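Local coordinates for dual specificity protein phosphatase 15 (Homo sapiens, PDB 1YZ4), which removes phosphate from phosphotyrosine, phosphoserine and phosphothreonine in proteins, through the catalytic domain present here, at residues P132-R135 against Q136-E139; D116-E119 against A120-T124. The protein carries 1 engineered substitution. All coordinates share one frame; numbering follows the deposited sequence.

Contact 1: residues P132-R135 against Q136-E139; sequences PGFR and QQLE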
ATOM      1  N   PRO A 132     -15.550   1.141  -5.606  1.00 17.92           N
ATOM      2  CA  PRO A 132     -16.122   2.474  -5.834  1.00 17.97           C
ATOM      3  C   PRO A 132     -16.011   3.444  -4.655  1.00 18.04           C
ATOM      4  O   PRO A 132     -15.696   4.620  -4.842  1.00 17.55           O
ATOM      5  CB  PRO A 132     -17.574   2.162  -6.188  1.00 18.51           C
ATOM      6  CG  PRO A 132     -17.456   0.858  -6.898  1.00 19.43           C
ATOM      7  CD  PRO A 132     -16.507   0.095  -6.012  1.00 16.22           C
ATOM      8  N   GLY A 133     -16.267   2.949  -3.446  1.00 15.40           N
ATOM      9  CA  GLY A 133     -16.195   3.805  -2.273  1.00 13.25           C
ATOM     10  C   GLY A 133     -14.791   4.268  -1.940  1.00 12.54           C
ATOM     11  O   GLY A 133     -14.584   5.406  -1.511  1.00  9.70           O
ATOM     12  N   PHE A 134     -13.816   3.387  -2.134  1.00 12.40           N
ATOM     13  CA  PHE A 134     -12.430   3.743  -1.844  1.00 13.67           C
ATOM     14  C   PHE A 134     -11.907   4.750  -2.863  1.00 12.74           C
ATOM     15  O   PHE A 134     -11.024   5.549  -2.563  1.00 12.80           O
ATOM     16  CB  PHE A 134     -11.538   2.491  -1.845  1.00 11.23           C
ATOM     17  CG  PHE A 134     -11.850   1.526  -0.740  1.00  9.74           C
ATOM     18  CD1 PHE A 134     -12.729   1.875   0.284  1.00  9.21           C
ATOM     19  CD2 PHE A 134     -11.247   0.274  -0.707  1.00  9.27           C
ATOM     20  CE1 PHE A 134     -12.999   0.988   1.324  1.00  9.28           C
ATOM     21  CE2 PHE A 134     -11.510  -0.617   0.326  1.00 10.41           C
ATOM     22  CZ  PHE A 134     -12.388  -0.260   1.344  1.00  9.73           C
ATOM     23  N   ARG A 135     -12.458   4.713  -4.070  1.00 14.48           N
ATOM     24  CA  ARG A 135     -12.026   5.633  -5.112  1.00 17.72           C
ATOM     25  C   ARG A 135     -12.459   7.053  -4.759  1.00 16.85           C
ATOM     26  O   ARG A 135     -11.723   8.010  -5.002  1.00 16.96           O
ATOM     27  CB  ARG A 135     -12.581   5.164  -6.467  1.00 18.01           C
ATOM     28  CG  ARG A 135     -12.178   3.707  -6.754  1.00 21.01           C
ATOM     29  CD  ARG A 135     -12.863   3.079  -7.953  1.00 20.83           C
ATOM     30  NE  ARG A 135     -12.262   3.472  -9.220  1.00 24.09           N
ATOM     31  CZ  ARG A 135     -11.659   2.634 -10.059  1.00 23.29           C
ATOM     32  NH1 ARG A 135     -11.561   1.343  -9.775  1.00 25.21           N
ATOM     33  NH2 ARG A 135     -11.169   3.089 -11.200  1.00 27.96           N
ATOM     34  N   GLN A 136     -13.638   7.179  -4.150  1.00 18.59           N
ATOM     35  CA  GLN A 136     -14.161   8.482  -3.735  1.00 18.67           C
ATOM     36  C   GLN A 136     -13.302   9.009  -2.603  1.00 18.11           C
ATOM     37  O   GLN A 136     -12.955  10.195  -2.570  1.00 13.61           O
ATOM     38  CB  GLN A 136     -15.609   8.360  -3.257  1.00 22.16           C
ATOM     39  CG  GLN A 136     -16.589   7.982  -4.357  1.00 33.71           C
ATOM     40  CD  GLN A 136     -18.031   7.970  -3.887  1.00 39.08           C
ATOM     41  OE1 GLN A 136     -18.437   7.117  -3.091  1.00 42.25           O
ATOM     42  NE2 GLN A 136     -18.814   8.925  -4.375  1.00 43.52           N
ATOM     43  N   GLN A 137     -12.966   8.114  -1.674  1.00 15.56           N
ATOM     44  CA  GLN A 137     -12.130   8.464  -0.543  1.00 14.82           C
ATOM     45  C   GLN A 137     -10.762   8.893  -1.070  1.00 16.49           C
ATOM     46  O   GLN A 137     -10.112   9.769  -0.495  1.00 13.81           O
ATOM     47  CB  GLN A 137     -11.999   7.273   0.412  1.00 14.17           C
ATOM     48  CG  GLN A 137     -13.298   6.938   1.125  1.00 10.24           C
ATOM     49  CD  GLN A 137     -13.156   5.805   2.128  1.00 13.18           C
ATOM     50  OE1 GLN A 137     -12.232   5.790   2.945  1.00 10.43           O
ATOM     51  NE2 GLN A 137     -14.086   4.859   2.082  1.00 10.54           N
ATOM     52  N   LEU A 138     -10.331   8.278  -2.166  1.00 15.51           N
ATOM     53  CA  LEU A 138      -9.054   8.647  -2.771  1.00 18.44           C
ATOM     54  C   LEU A 138      -9.220  10.047  -3.373  1.00 17.81           C
ATOM     55  O   LEU A 138      -8.303  10.868  -3.336  1.00 15.97           O
ATOM     56  CB  LEU A 138      -8.653   7.628  -3.849  1.00 13.02           C
ATOM     57  CG  LEU A 138      -8.115   6.300  -3.288  1.00 15.39           C
ATOM     58  CD1 LEU A 138      -8.094   5.231  -4.373  1.00  4.00           C
ATOM     59  CD2 LEU A 138      -6.704   6.519  -2.707  1.00 13.19           C
ATOM     60  N   GLU A 139     -10.404  10.310  -3.912  1.00 20.65           N
ATOM     61  CA  GLU A 139     -10.716  11.610  -4.499  1.00 24.79           C
ATOM     62  C   GLU A 139     -10.534  12.682  -3.423  1.00 24.98           C
ATOM     63  O   GLU A 139      -9.845  13.678  -3.636  1.00 19.97           O
ATOM     64  CB  GLU A 139     -12.165  11.630  -4.997  1.00 29.09           C
ATOM     65  CG  GLU A 139     -12.327  11.695  -6.504  1.00 38.68           C
ATOM     66  CD  GLU A 139     -11.915  13.031  -7.081  1.00 40.29           C
ATOM     67  OE1 GLU A 139     -10.738  13.416  -6.920  1.00 45.89           O
ATOM     68  OE2 GLU A 139     -12.769  13.697  -7.698  1.00 46.21           O
TER

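Contact 2: residues D116-E119 against A120-T124; sequences DVLE and AIKAT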
ATOM      1  N   ASP A 116      -4.299   8.992 -12.395  1.00 11.20           N
ATOM      2  CA  ASP A 116      -3.017   8.769 -13.043  1.00 12.05           C
ATOM      3  C   ASP A 116      -2.227   7.739 -12.241  1.00 13.18           C
ATOM      4  O   ASP A 116      -1.585   6.859 -12.813  1.00 13.54           O
ATOM      5  CB  ASP A 116      -2.203  10.068 -13.134  1.00 13.92           C
ATOM      6  CG  ASP A 116      -2.868  11.120 -13.996  1.00 12.48           C
ATOM      7  OD1 ASP A 116      -3.404  10.755 -15.054  1.00 17.52           O
ATOM      8  OD2 ASP A 116      -2.842  12.314 -13.623  1.00 15.18           O
ATOM      9  N   VAL A 117      -2.282   7.847 -10.915  1.00 13.27           N
ATOM     10  CA  VAL A 117      -1.548   6.916 -10.060  1.00 15.55           C
ATOM     11  C   VAL A 117      -2.076   5.488 -10.219  1.00 15.73           C
ATOM     12  O   VAL A 117      -1.298   4.544 -10.405  1.00 14.25           O
ATOM     13  CB  VAL A 117      -1.612   7.340  -8.551  1.00 14.95           C
ATOM     14  CG1 VAL A 117      -0.897   6.318  -7.696  1.00 11.12           C
ATOM     15  CG2 VAL A 117      -0.954   8.707  -8.350  1.00 11.11           C
ATOM     16  N   LEU A 118      -3.395   5.337 -10.161  1.00 15.37           N
ATOM     17  CA  LEU A 118      -4.026   4.026 -10.297  1.00 14.88           C
ATOM     18  C   LEU A 118      -3.668   3.429 -11.664  1.00 15.90           C
ATOM     19  O   LEU A 118      -3.305   2.254 -11.766  1.00 13.88           O
ATOM     20  CB  LEU A 118      -5.551   4.167 -10.160  1.00 15.48           C
ATOM     21  CG  LEU A 118      -6.481   2.940 -10.125  1.00 17.55           C
ATOM     22  CD1 LEU A 118      -7.929   3.398 -10.163  1.00 17.49           C
ATOM     23  CD2 LEU A 118      -6.233   2.041 -11.299  1.00 23.34           C
ATOM     24  N   GLU A 119      -3.779   4.243 -12.710  1.00 16.50           N
ATOM     25  CA  GLU A 119      -3.473   3.794 -14.064  1.00 18.28           C
ATOM     26  C   GLU A 119      -2.012   3.375 -14.163  1.00 17.03           C
ATOM     27  O   GLU A 119      -1.670   2.426 -14.875  1.00 14.30           O
ATOM     28  CB  GLU A 119      -3.764   4.913 -15.071  1.00 24.61           C
ATOM     29  CG  GLU A 119      -3.443   4.568 -16.524  1.00 31.12           C
ATOM     30  CD  GLU A 119      -3.824   5.682 -17.493  1.00 38.45           C
ATOM     31  OE1 GLU A 119      -3.509   5.571 -18.700  1.00 42.28           O
ATOM     32  OE2 GLU A 119      -4.446   6.673 -17.049  1.00 42.90           O
ATOM     33  N   ALA A 120      -1.148   4.084 -13.444  1.00 14.43           N
ATOM     34  CA  ALA A 120       0.272   3.763 -13.462  1.00 16.82           C
ATOM     35  C   ALA A 120       0.497   2.447 -12.717  1.00 19.26           C
ATOM     36  O   ALA A 120       1.332   1.626 -13.109  1.00 17.99           O
ATOM     37  CB  ALA A 120       1.070   4.887 -12.821  1.00 15.30           C
ATOM     38  N   ILE A 121      -0.262   2.243 -11.645  1.00 20.06           N
ATOM     39  CA  ILE A 121      -0.139   1.018 -10.875  1.00 21.11           C
ATOM     40  C   ILE A 121      -0.647  -0.171 -11.696  1.00 21.29           C
ATOM     41  O   ILE A 121      -0.035  -1.244 -11.686  1.00 19.05           O
ATOM     42  CB  ILE A 121      -0.913   1.127  -9.541  1.00 22.32           C
ATOM     43  CG1 ILE A 121      -0.261   2.202  -8.669  1.00 24.48           C
ATOM     44  CG2 ILE A 121      -0.900  -0.207  -8.803  1.00 22.13           C
ATOM     45  CD1 ILE A 121      -0.931   2.408  -7.316  1.00 28.30           C
ATOM     46  N   LYS A 122      -1.748   0.033 -12.420  1.00 20.90           N
ATOM     47  CA  LYS A 122      -2.329  -1.025 -13.250  1.00 22.64           C
ATOM     48  C   LYS A 122      -1.327  -1.557 -14.276  1.00 26.33           C
ATOM     49  O   LYS A 122      -1.346  -2.740 -14.622  1.00 28.78           O
ATOM     50  CB  LYS A 122      -3.580  -0.523 -13.983  1.00 19.29           C
ATOM     51  CG  LYS A 122      -4.862  -0.461 -13.137  1.00 17.84           C
ATOM     52  CD  LYS A 122      -6.034   0.067 -13.968  1.00 16.67           C
ATOM     53  CE  LYS A 122      -7.395  -0.191 -13.318  1.00 19.58           C
ATOM     54  NZ  LYS A 122      -7.727  -1.655 -13.223  1.00 21.59           N
ATOM     55  N   ALA A 123      -0.452  -0.684 -14.761  1.00 26.74           N
ATOM     56  CA  ALA A 123       0.547  -1.081 -15.745  1.00 28.08           C
ATOM     57  C   ALA A 123       1.427  -2.207 -15.213  1.00 29.12           C
ATOM     58  O   ALA A 123       1.892  -3.048 -15.977  1.00 29.65           O
ATOM     59  CB  ALA A 123       1.412   0.122 -16.130  1.00 26.23           C
ATOM     60  N   THR A 124       1.643  -2.221 -13.900  1.00 29.45           N
ATOM     61  CA  THR A 124       2.476  -3.238 -13.260  1.00 30.76           C
ATOM     62  C   THR A 124       1.650  -4.193 -12.405  1.00 29.04           C
ATOM     63  O   THR A 124       2.194  -4.945 -11.597  1.00 29.26           O
ATOM     64  CB  THR A 124       3.526  -2.597 -12.346  1.00 33.56           C
ATOM     65  OG1 THR A 124       2.868  -1.936 -11.255  1.00 34.41           O
ATOM     66  CG2 THR A 124       4.357  -1.586 -13.117  1.00 37.19           C
TER

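Contact 1: residues P132-R135 against Q136-E139
F134 and Q137 leave the helix on the same flank. The amide of Q137 meets the ring at its rim: NE2 is 3.7 Å from F134 CD1, near the ring plane. The two flat groups stand almost perpendicular, 84° apart. Q137 has CG anti to its carbonyl carbon (chi1 -68°), which lays the start of the chain along the helix wall, with CG 3.3 Å from G133 O. The amide is held from outside this turn: NE2 donates to V64 O and OE1 accepts from K67 N. These two bonds fix the rotation of the amide. R135 leaves on a different flank. Its chain bends at the third torsion (chi3 80°), and NH1 donates to P130 O just before the helix. The chain packs on W114 of helix 114-123.

The segments 132-135 and 136-139 form the first turns of helix 132-143 in the catalytic domain, which has the protein-tyrosine phosphatase fold. N131 lies just before the helix, and its OD1 accepts from F134 N. Bonds from i to i+4 link the carbonyls of G133, F134 and R135 to the N-H groups of Q137, L138 and E139. At P132 the bonding is looser, and Q136 N reaches P132 O and G133 O only weakly. L138 leans back over the preceding turn, with CG beside F134 O. The F134 ring packs on R97 and T100 of helix 97-110, and on D60 and I66.

Contact 2: residues D116-E119 against A120-T124
K122 follows L118 one turn later, its chain running beside the leucine. The methyl CD2 of L118 sits against the aliphatic part of the lysine, with K122 CE modelled 3.2 Å away. That is unusually close for two carbons, and the exact spacing is doubtful at this resolution. The lysine bends at its last torsion (chi4 -65°), and NZ is hydrogen-bonded to A128 O, later in the chain. That bond holds the charged end while CG, CD and CE run past CD2 of L118.

V117 and I121 make a second pair on another flank, and CG1 of V117 is 3.9 Å from CD1 of I121. V117 has CG1 anti to the backbone N (chi1 177°), which places this methyl beside its carbonyl carbon, on the side of the following turn. I121 CG1 lies close over V117 O, at 3.1 Å. Both are i to i+4 side-chain pairs on a helix of the protein-tyrosine phosphatase catalytic domain.

Behind these pairs is the backbone ladder of helix 114-123. A120 N donates to D116 O, I121 N to V117 O, and K122 N to L118 O. The A123 N to E119 O bond is weak. At T124, I121 O takes two bonds, from N and from OG1 (3.0 Å), both on the same face of its carbonyl plane.

D116, E119, A120 and A123 are exposed. The V117 and I121 flank is buried against helix 97-110, where V117 meets T103, V106 and M107, and I121 meets T103.

Contact 2 closes before contact 1 opens, on two successive helices, 114-123 and 132-143. Their centres are about 15 Å apart, yet they touch through packing: R135 NH2 lies 3.4 Å from L118 CD1. Both also pack on helix 97-110, contact 1 through F134 and L138 and contact 2 through V117 and I121. Contact 1 is nearer the active site. The side chain of F134 is about 8 Å from that of S91, an engineered residue at the predicted phosphocysteine position, and about 6 Å from a bound sulfate that may mark the phosphate pocket. The I121 side chain of contact 2 is about 11 Å from that of S91.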